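Local coordinates for predicted component of a thermophile-specific DNA repair system, contains a RAMP domain (Methanopyrus kandleri, PDB 4N0L), which binds RNA as the Csm3 subunit of the type III-A CRISPR defence machinery and probably also cleaves RNA, at residues V172-A177 against L226-R231; T9-I14 against A274-S279; R119-A124 against K243-S248. All blocks are in the same frame, centred on the assembly; numbering follows the deposited sequence. Where two conformers were deposited one is given.

Overall arrangement
Interactions 1 and 2 lie in the sheet of the RRM-like core, and interaction 3 joins its helix 238-255 to the zinc-binding part. The first two, about 9 Å apart between centres, share one antiparallel sheet with strand order 172-174, 223-231, 7-16, 268-278, 318-321; strands 223-231 and 7-16 are neighbours. Interaction 3, centred about 12 Å from interaction 1 and 16 Å from interaction 2, packs helix 116-121 on helix 238-255, which touches both sheet contacts through Leu245 on Val172 and Met246 on Leu10 and Leu275. Interaction 1 is nested inside the loop closed by interaction 3, and both inside the loop closed by interaction 2. The sheet thus unites strands from distant parts of the chain.

Interaction 1 (V172-A177 against L226-R231); sequences VAFRDA and LEVVYR
Ala173 and Val229 exchange a pair of backbone hydrogen bonds at the edge of the RRM-like sheet, Ala173 N to Val229 O at 2.9 Å and Val229 N to Ala173 O at 2.9 Å. They are the hydrogen-bonded pair of an antiparallel ladder in which the short strand 172-174 runs beside strand 223-231, their directions 163° apart; within the chain strand 172-174 is outermost. A third bond, nearly straight, runs from Arg175 N to Glu227 O, one residue past the end of the short strand. There a water continues the ladder, donating a hydrogen bond to Arg175 O and accepting one from Glu227 N.

Beyond the backbone, Arg175 and Glu227 bring opposite charges together without a salt bridge: Arg175 NE is 4.1 Å from Glu227 OE2, which lies well out of the guanidinium plane, so no N-H points at it. The closer touch is a methylene against a carboxylate, Arg175 CD 3.5 Å from Glu227 OE2. Glu227 has two conformers, so the placing of its carboxylate is doubtful.

On the sheet face that carries Val172, Phe174, Val228 and Tyr230, the packing is apolar. Helix 238-255 covers this face, with Leu245 on Val172 and Leu249 on Phe174. Val172 CG1, anti to the carbonyl carbon (chi1 -65°), reaches the edge of the Tyr230 ring in its plane, 3.8 Å from CD2, while the hydroxyl of Tyr230 is hydrogen-bonded to Asp241. Phe174 and Val228 lie side by side, pointing the same way. Val228 CG2 meets the ring at CD1 and CE1, whereas CG1 makes a CH-pi contact over the centre of one face, 4.0 Å from the Phe174 ring centroid and only 9° off the ring normal.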
loop_
_atom_site.group_PDB
_atom_site.type_symbol
_atom_site.label_atom_id
_atom_site.label_comp_id
_atom_site.label_asym_id
_atom_site.label_seq_id
_atom_site.Cartn_x
_atom_site.Cartn_y
_atom_site.Cartn_z
ATOM N N VAL A 172 -5.600 2.745 3.335
ATOM C CA VAL A 172 -5.513 2.405 1.918
ATOM C C VAL A 172 -6.183 1.076 1.597
ATOM O O VAL A 172 -6.135 0.126 2.380
ATOM C CB VAL A 172 -4.044 2.354 1.425
ATOM C CG1 VAL A 172 -3.407 3.730 1.501
ATOM C CG2 VAL A 172 -3.239 1.329 2.215
ATOM N N ALA A 173 -6.828 1.029 0.437
ATOM C CA ALA A 173 -7.411 -0.202 -0.070
ATOM C C ALA A 173 -7.046 -0.375 -1.538
ATOM O O ALA A 173 -7.187 0.553 -2.337
ATOM C CB ALA A 173 -8.919 -0.197 0.111
ATOM N N PHE A 174 -6.574 -1.567 -1.885
ATOM C CA PHE A 174 -6.201 -1.874 -3.258
ATOM C C PHE A 174 -7.301 -2.671 -3.941
ATOM O O PHE A 174 -7.769 -3.675 -3.409
ATOM C CB PHE A 174 -4.889 -2.663 -3.309
ATOM C CG PHE A 174 -3.670 -1.858 -2.954
ATOM C CD1 PHE A 174 -2.757 -1.502 -3.933
ATOM C CD2 PHE A 174 -3.434 -1.460 -1.648
ATOM C CE1 PHE A 174 -1.631 -0.766 -3.617
ATOM C CE2 PHE A 174 -2.311 -0.721 -1.327
ATOM C CZ PHE A 174 -1.409 -0.374 -2.313
ATOM N N ARG A 175 -7.718 -2.220 -5.116
ATOM C CA ARG A 175 -8.686 -2.973 -5.901
ATOM C C ARG A 175 -7.990 -4.171 -6.529
ATOM O O ARG A 175 -6.804 -4.097 -6.860
ATOM C CB ARG A 175 -9.308 -2.096 -6.988
ATOM C CG ARG A 175 -10.580 -2.658 -7.596
ATOM C CD ARG A 175 -11.420 -1.557 -8.216
ATOM N NE ARG A 175 -12.599 -2.083 -8.899
ATOM C CZ ARG A 175 -12.567 -2.664 -10.093
ATOM N NH1 ARG A 175 -11.411 -2.803 -10.727
ATOM N NH2 ARG A 175 -13.684 -3.113 -10.648
ATOM N N ASP A 176 -8.716 -5.274 -6.680
ATOM C CA ASP A 176 -8.185 -6.428 -7.394
ATOM C C ASP A 176 -7.742 -5.987 -8.784
ATOM O O ASP A 176 -8.494 -5.330 -9.504
ATOM C CB ASP A 176 -9.222 -7.551 -7.483
ATOM C CG ASP A 176 -9.417 -8.275 -6.164
ATOM O OD1 ASP A 176 -8.600 -8.061 -5.243
ATOM O OD2 ASP A 176 -10.379 -9.065 -6.050
ATOM N N ALA A 177 -6.506 -6.325 -9.141
ATOM C CA ALA A 177 -5.939 -5.906 -10.416
ATOM C C ALA A 177 -6.113 -6.990 -11.473
ATOM O O ALA A 177 -5.418 -8.005 -11.459
ATOM C CB ALA A 177 -4.466 -5.553 -10.252
ATOM N N LEU A 226 -5.132 -0.601 -12.219
ATOM C CA LEU A 226 -4.746 -0.085 -10.922
ATOM C C LEU A 226 -5.719 0.984 -10.452
ATOM O O LEU A 226 -5.781 2.071 -10.998
ATOM C CB LEU A 226 -3.328 0.472 -10.956
ATOM C CG LEU A 226 -2.775 0.948 -9.617
ATOM C CD1 LEU A 226 -2.614 -0.210 -8.649
ATOM C CD2 LEU A 226 -1.455 1.664 -9.807
ATOM N N GLU A 227 -6.495 0.661 -9.445
ATOM C CA GLU A 227 -7.154 1.477 -8.464
ATOM C C GLU A 227 -6.766 1.269 -6.820
ATOM O O GLU A 227 -6.856 0.297 -5.997
ATOM C CB GLU A 227 -8.647 1.229 -8.682
ATOM C CG GLU A 227 -9.524 2.344 -8.131
ATOM C CD GLU A 227 -11.005 2.060 -8.276
ATOM O OE1 GLU A 227 -11.729 2.141 -7.258
ATOM O OE2 GLU A 227 -11.447 1.774 -9.408
ATOM N N VAL A 228 -6.273 2.435 -6.422
ATOM C CA VAL A 228 -5.905 2.451 -5.014
ATOM C C VAL A 228 -6.652 3.581 -4.317
ATOM O O VAL A 228 -6.530 4.742 -4.705
ATOM C CB VAL A 228 -4.387 2.633 -4.823
ATOM C CG1 VAL A 228 -4.012 2.493 -3.357
ATOM C CG2 VAL A 228 -3.619 1.625 -5.667
ATOM N N VAL A 229 -7.424 3.240 -3.289
ATOM C CA VAL A 229 -8.233 4.233 -2.589
ATOM C C VAL A 229 -7.639 4.567 -1.225
ATOM O O VAL A 229 -7.472 3.689 -0.379
ATOM C CB VAL A 229 -9.689 3.750 -2.394
ATOM C CG1 VAL A 229 -10.529 4.853 -1.767
ATOM C CG2 VAL A 229 -10.293 3.311 -3.718
ATOM N N TYR A 230 -7.318 5.840 -1.023
ATOM C CA TYR A 230 -6.821 6.319 0.262
ATOM C C TYR A 230 -7.890 7.127 0.991
ATOM O O TYR A 230 -8.423 8.095 0.449
ATOM C CB TYR A 230 -5.556 7.162 0.072
ATOM C CG TYR A 230 -5.131 7.927 1.309
ATOM C CD1 TYR A 230 -5.513 9.250 1.503
ATOM C CD2 TYR A 230 -4.336 7.329 2.279
ATOM C CE1 TYR A 230 -5.123 9.951 2.632
ATOM C CE2 TYR A 230 -3.942 8.020 3.408
ATOM C CZ TYR A 230 -4.337 9.331 3.579
ATOM O OH TYR A 230 -3.944 10.019 4.704
ATOM N N ARG A 231 -8.196 6.732 2.223
ATOM C CA ARG A 231 -9.188 7.447 3.020
ATOM C C ARG A 231 -8.545 8.578 3.817
ATOM O O ARG A 231 -7.710 8.341 4.689
ATOM C CB ARG A 231 -9.914 6.491 3.967
ATOM C CG ARG A 231 -10.663 5.366 3.269
ATOM C CD ARG A 231 -11.415 4.482 4.259
ATOM N NE ARG A 231 -10.530 3.874 5.251
ATOM C CZ ARG A 231 -10.332 4.357 6.474
ATOM N NH1 ARG A 231 -10.954 5.463 6.859
ATOM N NH2 ARG A 231 -9.511 3.738 7.312
HETATM O O HOH W 1 -6.325 -2.265 -8.867
#

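Interaction 2 (T9-I14 against A274-S279); sequences TLVGEI and ALCARS
Thr9 and Cys276 pair in a buried antiparallel ladder between strands 7-16 and 268-278, neighbours in the RRM-like sheet drawn from distant parts of the chain. Their backbones are bonded both ways, Thr9 N to Cys276 O at 2.6 Å and Cys276 N to Thr9 O at 2.8 Å, each donor tilted 30° from the plane of the carbonyl it meets. Val11 and Ala274 form the next hydrogen-bonded pair, where Ala274 N to Val11 O is the longer link at 3.3 Å.

Leu10 and Leu275 sit between these two pairs, side by side and pointing the same way, with Leu10 CG 4.0 Å from Leu275 CD1; Met246 of helix 238-255 packs on both. On the other face Cys276 SG, anti to its carbonyl carbon (chi1 -53°), lies 4.1 Å from Val11 CG2, and Phe292 touches both residues.

Cys276 O also accepts a hydrogen bond from a water that is hydrogen-bonded to Thr9 OG1. The carbonyl therefore takes two partners, an amide and a water, and the threonine hydroxyl, although buried, has a water as polar partner.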
loop_
_atom_site.group_PDB
_atom_site.type_symbol
_atom_site.label_atom_id
_atom_site.label_comp_id
_atom_site.label_asym_id
_atom_site.label_seq_id
_atom_site.Cartn_x
_atom_site.Cartn_y
_atom_site.Cartn_z
ATOM N N THR A 9 -8.232 8.722 -4.892
ATOM C CA THR A 9 -8.090 7.479 -5.641
ATOM C C THR A 9 -6.995 7.549 -6.697
ATOM O O THR A 9 -7.047 8.377 -7.608
ATOM C CB THR A 9 -9.404 7.090 -6.329
ATOM O OG1 THR A 9 -10.434 6.940 -5.345
ATOM C CG2 THR A 9 -9.240 5.782 -7.083
ATOM N N LEU A 10 -6.006 6.669 -6.571
ATOM C CA LEU A 10 -4.972 6.525 -7.589
ATOM C C LEU A 10 -5.513 5.658 -8.714
ATOM O O LEU A 10 -6.003 4.556 -8.467
ATOM C CB LEU A 10 -3.689 5.907 -7.011
ATOM C CG LEU A 10 -2.790 6.664 -6.021
ATOM C CD1 LEU A 10 -3.527 7.149 -4.775
ATOM C CD2 LEU A 10 -1.593 5.801 -5.630
ATOM N N VAL A 11 -5.436 6.159 -9.944
ATOM C CA VAL A 11 -5.930 5.419 -11.100
ATOM C C VAL A 11 -4.861 5.287 -12.178
ATOM O O VAL A 11 -4.237 6.270 -12.581
ATOM C CB VAL A 11 -7.176 6.088 -11.716
ATOM C CG1 VAL A 11 -7.700 5.271 -12.896
ATOM C CG2 VAL A 11 -8.261 6.280 -10.665
ATOM N N GLY A 12 -4.657 4.059 -12.639
ATOM C CA GLY A 12 -3.691 3.774 -13.681
ATOM C C GLY A 12 -3.627 2.282 -13.922
ATOM O O GLY A 12 -4.652 1.603 -13.880
ATOM N N GLU A 13 -2.425 1.754 -14.124
ATOM C CA GLU A 13 -2.281 0.318 -14.321
ATOM C C GLU A 13 -0.906 -0.191 -13.910
ATOM O O GLU A 13 0.050 0.576 -13.764
ATOM C CB GLU A 13 -2.554 -0.056 -15.784
ATOM C CG GLU A 13 -1.526 0.474 -16.772
ATOM C CD GLU A 13 -1.828 0.084 -18.213
ATOM O OE1 GLU A 13 -0.953 0.302 -19.077
ATOM O OE2 GLU A 13 -2.936 -0.430 -18.484
ATOM N N ILE A 14 -0.828 -1.499 -13.699
ATOM C CA ILE A 14 0.429 -2.160 -13.400
ATOM C C ILE A 14 0.974 -2.823 -14.659
ATOM O O ILE A 14 0.295 -3.644 -15.271
ATOM C CB ILE A 14 0.267 -3.228 -12.302
ATOM C CG1 ILE A 14 -0.352 -2.620 -11.042
ATOM C CG2 ILE A 14 1.606 -3.896 -12.005
ATOM C CD1 ILE A 14 -0.809 -3.655 -10.037
ATOM N N ALA A 274 -3.602 9.501 -12.697
ATOM C CA ALA A 274 -4.291 10.572 -11.988
ATOM C C ALA A 274 -4.541 10.276 -10.515
ATOM O O ALA A 274 -4.683 9.119 -10.110
ATOM C CB ALA A 274 -5.611 10.880 -12.677
ATOM N N LEU A 275 -4.583 11.341 -9.719
ATOM C CA LEU A 275 -5.077 11.273 -8.348
ATOM C C LEU A 275 -6.459 11.914 -8.294
ATOM O O LEU A 275 -6.606 13.104 -8.569
ATOM C CB LEU A 275 -4.124 11.976 -7.378
ATOM C CG LEU A 275 -2.951 11.203 -6.768
ATOM C CD1 LEU A 275 -2.298 10.260 -7.770
ATOM C CD2 LEU A 275 -1.929 12.175 -6.204
ATOM N N CYS A 276 -7.464 11.129 -7.922
ATOM C CA CYS A 276 -8.846 11.590 -7.971
ATOM C C CYS A 276 -9.440 11.757 -6.577
ATOM O O CYS A 276 -9.599 10.785 -5.838
ATOM C CB CYS A 276 -9.694 10.620 -8.796
ATOM S SG CYS A 276 -9.027 10.274 -10.448
ATOM N N ALA A 277 -9.770 12.996 -6.228
ATOM C CA ALA A 277 -10.162 13.332 -4.862
ATOM C C ALA A 277 -11.651 13.643 -4.717
ATOM O O ALA A 277 -12.244 14.323 -5.556
ATOM C CB ALA A 277 -9.342 14.505 -4.367
ATOM N N ARG A 278 -12.247 13.128 -3.647
ATOM C CA ARG A 278 -13.610 13.487 -3.267
ATOM C C ARG A 278 -13.681 13.771 -1.770
ATOM O O ARG A 278 -13.424 12.888 -0.953
ATOM C CB ARG A 278 -14.604 12.385 -3.649
ATOM C CG ARG A 278 -14.719 12.168 -5.148
ATOM C CD ARG A 278 -15.748 11.107 -5.512
ATOM N NE ARG A 278 -15.313 9.747 -5.211
ATOM C CZ ARG A 278 -15.754 8.671 -5.856
ATOM N NH1 ARG A 278 -16.632 8.802 -6.842
ATOM N NH2 ARG A 278 -15.316 7.464 -5.522
ATOM N N SER A 279 -14.008 15.011 -1.419
ATOM C CA SER A 279 -14.159 15.400 -0.019
ATOM C C SER A 279 -15.583 15.143 0.458
ATOM O O SER A 279 -16.501 15.032 -0.355
ATOM C CB SER A 279 -13.797 16.872 0.184
ATOM O OG SER A 279 -14.851 17.721 -0.238
HETATM O O HOH W 2 -11.652 9.452 -4.632
#

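Interaction 3 (R119-A124 against K243-S248); sequences RIFGSA and KYLMSS
Ile120 and Tyr244 pack in a buried contact between the end of helix 116-121 and helix 238-255. The two side chains cross at about a right angle, and Ile120 CD1 stops 3.8 Å from Tyr244 CB. Ile120 CG2 turns instead to its neighbour Phe121, lying 3.6 Å above one face of that ring and offset toward the rim.

Among the aromatic contacts, the Phe121 ring presents its CZ end to the longer helix. Ser248 OG comes in at its edge, in the ring plane, 3.5 Å from CZ, and Leu245 CD1 approaches the ring obliquely. The serine hydroxyl is turned back onto its own helix, donating to Leu245 O at 2.6 Å, with OG between the backbone N and the carbonyl carbon (chi1 72°).

The charged and polar ends have partners beyond these segments. Arg119 NH2 lies in plane at the edge of the Tyr244 ring, 4.0 Å from CE2, with guanidinium and ring planes 48° apart, while Arg119 NE forms a salt bridge to Asp241. Tyr244 OH is hydrogen-bonded to Glu111.

Arg119 directly follows Cys118, which with His86, Cys88 and Cys115 binds the zinc ion. The zinc-bearing part of the chain thus meets the core helix through apolar packing and ring edges, with Asp241 probably balancing the charge of the buried guanidinium.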
loop_
_atom_site.group_PDB
_atom_site.type_symbol
_atom_site.label_atom_id
_atom_site.label_comp_id
_atom_site.label_asym_id
_atom_site.label_seq_id
_atom_site.Cartn_x
_atom_site.Cartn_y
_atom_site.Cartn_z
ATOM N N ARG A 119 -0.827 3.348 10.629
ATOM C CA ARG A 119 -1.927 4.268 10.338
ATOM C C ARG A 119 -2.375 4.171 8.873
ATOM O O ARG A 119 -3.543 4.408 8.555
ATOM C CB ARG A 119 -1.533 5.712 10.683
ATOM C CG ARG A 119 -0.754 6.436 9.593
ATOM C CD ARG A 119 -0.033 7.667 10.120
ATOM N NE ARG A 119 0.600 8.414 9.036
ATOM C CZ ARG A 119 1.640 9.228 9.190
ATOM N NH1 ARG A 119 2.173 9.413 10.392
ATOM N NH2 ARG A 119 2.146 9.859 8.136
ATOM N N ILE A 120 -1.447 3.812 7.988
ATOM C CA ILE A 120 -1.739 3.682 6.561
ATOM C C ILE A 120 -2.206 2.276 6.193
ATOM O O ILE A 120 -3.227 2.102 5.526
ATOM C CB ILE A 120 -0.505 4.039 5.696
ATOM C CG1 ILE A 120 -0.168 5.526 5.821
ATOM C CG2 ILE A 120 -0.746 3.681 4.236
ATOM C CD1 ILE A 120 1.176 5.892 5.228
ATOM N N PHE A 121 -1.441 1.274 6.612
ATOM C CA PHE A 121 -1.691 -0.100 6.194
ATOM C C PHE A 121 -2.443 -0.913 7.254
ATOM O O PHE A 121 -2.596 -2.129 7.125
ATOM C CB PHE A 121 -0.370 -0.783 5.838
ATOM C CG PHE A 121 0.337 -0.158 4.662
ATOM C CD1 PHE A 121 -0.031 -0.471 3.362
ATOM C CD2 PHE A 121 1.376 0.738 4.859
ATOM C CE1 PHE A 121 0.620 0.106 2.280
ATOM C CE2 PHE A 121 2.032 1.316 3.782
ATOM C CZ PHE A 121 1.653 1.001 2.492
ATOM N N GLY A 122 -2.898 -0.241 8.305
ATOM C CA GLY A 122 -3.707 -0.894 9.318
ATOM C C GLY A 122 -2.880 -1.636 10.346
ATOM O O GLY A 122 -1.683 -1.863 10.150
ATOM N N SER A 123 -3.522 -2.015 11.445
ATOM C CA SER A 123 -2.859 -2.752 12.515
ATOM C C SER A 123 -3.897 -3.428 13.401
ATOM O O SER A 123 -4.981 -2.890 13.614
ATOM C CB SER A 123 -1.972 -1.821 13.343
ATOM O OG SER A 123 -1.401 -2.501 14.448
ATOM N N ALA A 124 -3.563 -4.609 13.914
ATOM C CA ALA A 124 -4.463 -5.336 14.808
ATOM C C ALA A 124 -4.443 -4.743 16.214
ATOM O O ALA A 124 -5.331 -5.010 17.023
ATOM C CB ALA A 124 -4.094 -6.810 14.851
ATOM N N LYS A 243 3.139 10.389 0.446
ATOM C CA LYS A 243 4.565 10.155 0.249
ATOM C C LYS A 243 4.942 8.714 0.555
ATOM O O LYS A 243 5.653 8.072 -0.216
ATOM C CB LYS A 243 5.392 11.105 1.118
ATOM C CG LYS A 243 6.879 11.086 0.800
ATOM C CD LYS A 243 7.723 11.210 2.057
ATOM C CE LYS A 243 7.434 12.507 2.788
ATOM N NZ LYS A 243 8.026 12.518 4.152
ATOM N N TYR A 244 4.457 8.212 1.684
ATOM C CA TYR A 244 4.800 6.868 2.127
ATOM C C TYR A 244 4.073 5.800 1.313
ATOM O O TYR A 244 4.632 4.740 1.036
ATOM C CB TYR A 244 4.495 6.714 3.618
ATOM C CG TYR A 244 5.359 7.601 4.492
ATOM C CD1 TYR A 244 6.702 7.803 4.192
ATOM C CD2 TYR A 244 4.833 8.244 5.606
ATOM C CE1 TYR A 244 7.497 8.613 4.980
ATOM C CE2 TYR A 244 5.621 9.059 6.400
ATOM C CZ TYR A 244 6.953 9.239 6.081
ATOM O OH TYR A 244 7.747 10.047 6.864
ATOM N N LEU A 245 2.836 6.086 0.920
ATOM C CA LEU A 245 2.087 5.181 0.058
ATOM C C LEU A 245 2.791 5.021 -1.289
ATOM O O LEU A 245 3.010 3.901 -1.757
ATOM C CB LEU A 245 0.659 5.685 -0.150
ATOM C CG LEU A 245 -0.177 4.877 -1.147
ATOM C CD1 LEU A 245 -0.262 3.419 -0.713
ATOM C CD2 LEU A 245 -1.565 5.477 -1.306
ATOM N N MET A 246 3.140 6.148 -1.905
ATOM C CA MET A 246 3.896 6.143 -3.153
ATOM C C MET A 246 5.231 5.431 -2.972
ATOM O O MET A 246 5.640 4.637 -3.821
ATOM C CB MET A 246 4.135 7.568 -3.655
ATOM C CG MET A 246 2.906 8.280 -4.199
ATOM S SD MET A 246 2.147 7.424 -5.589
ATOM C CE MET A 246 0.804 8.548 -5.976
ATOM N N SER A 247 5.908 5.733 -1.866
ATOM C CA SER A 247 7.195 5.120 -1.556
ATOM C C SER A 247 7.096 3.603 -1.481
ATOM O O SER A 247 7.992 2.892 -1.938
ATOM C CB SER A 247 7.747 5.661 -0.236
ATOM O OG SER A 247 7.897 7.069 -0.289
ATOM N N SER A 248 5.999 3.110 -0.912
ATOM C CA SER A 248 5.812 1.673 -0.776
ATOM C C SER A 248 5.650 1.042 -2.160
ATOM O O SER A 248 6.140 -0.059 -2.409
ATOM C CB SER A 248 4.609 1.358 0.119
ATOM O OG SER A 248 3.380 1.649 -0.528
#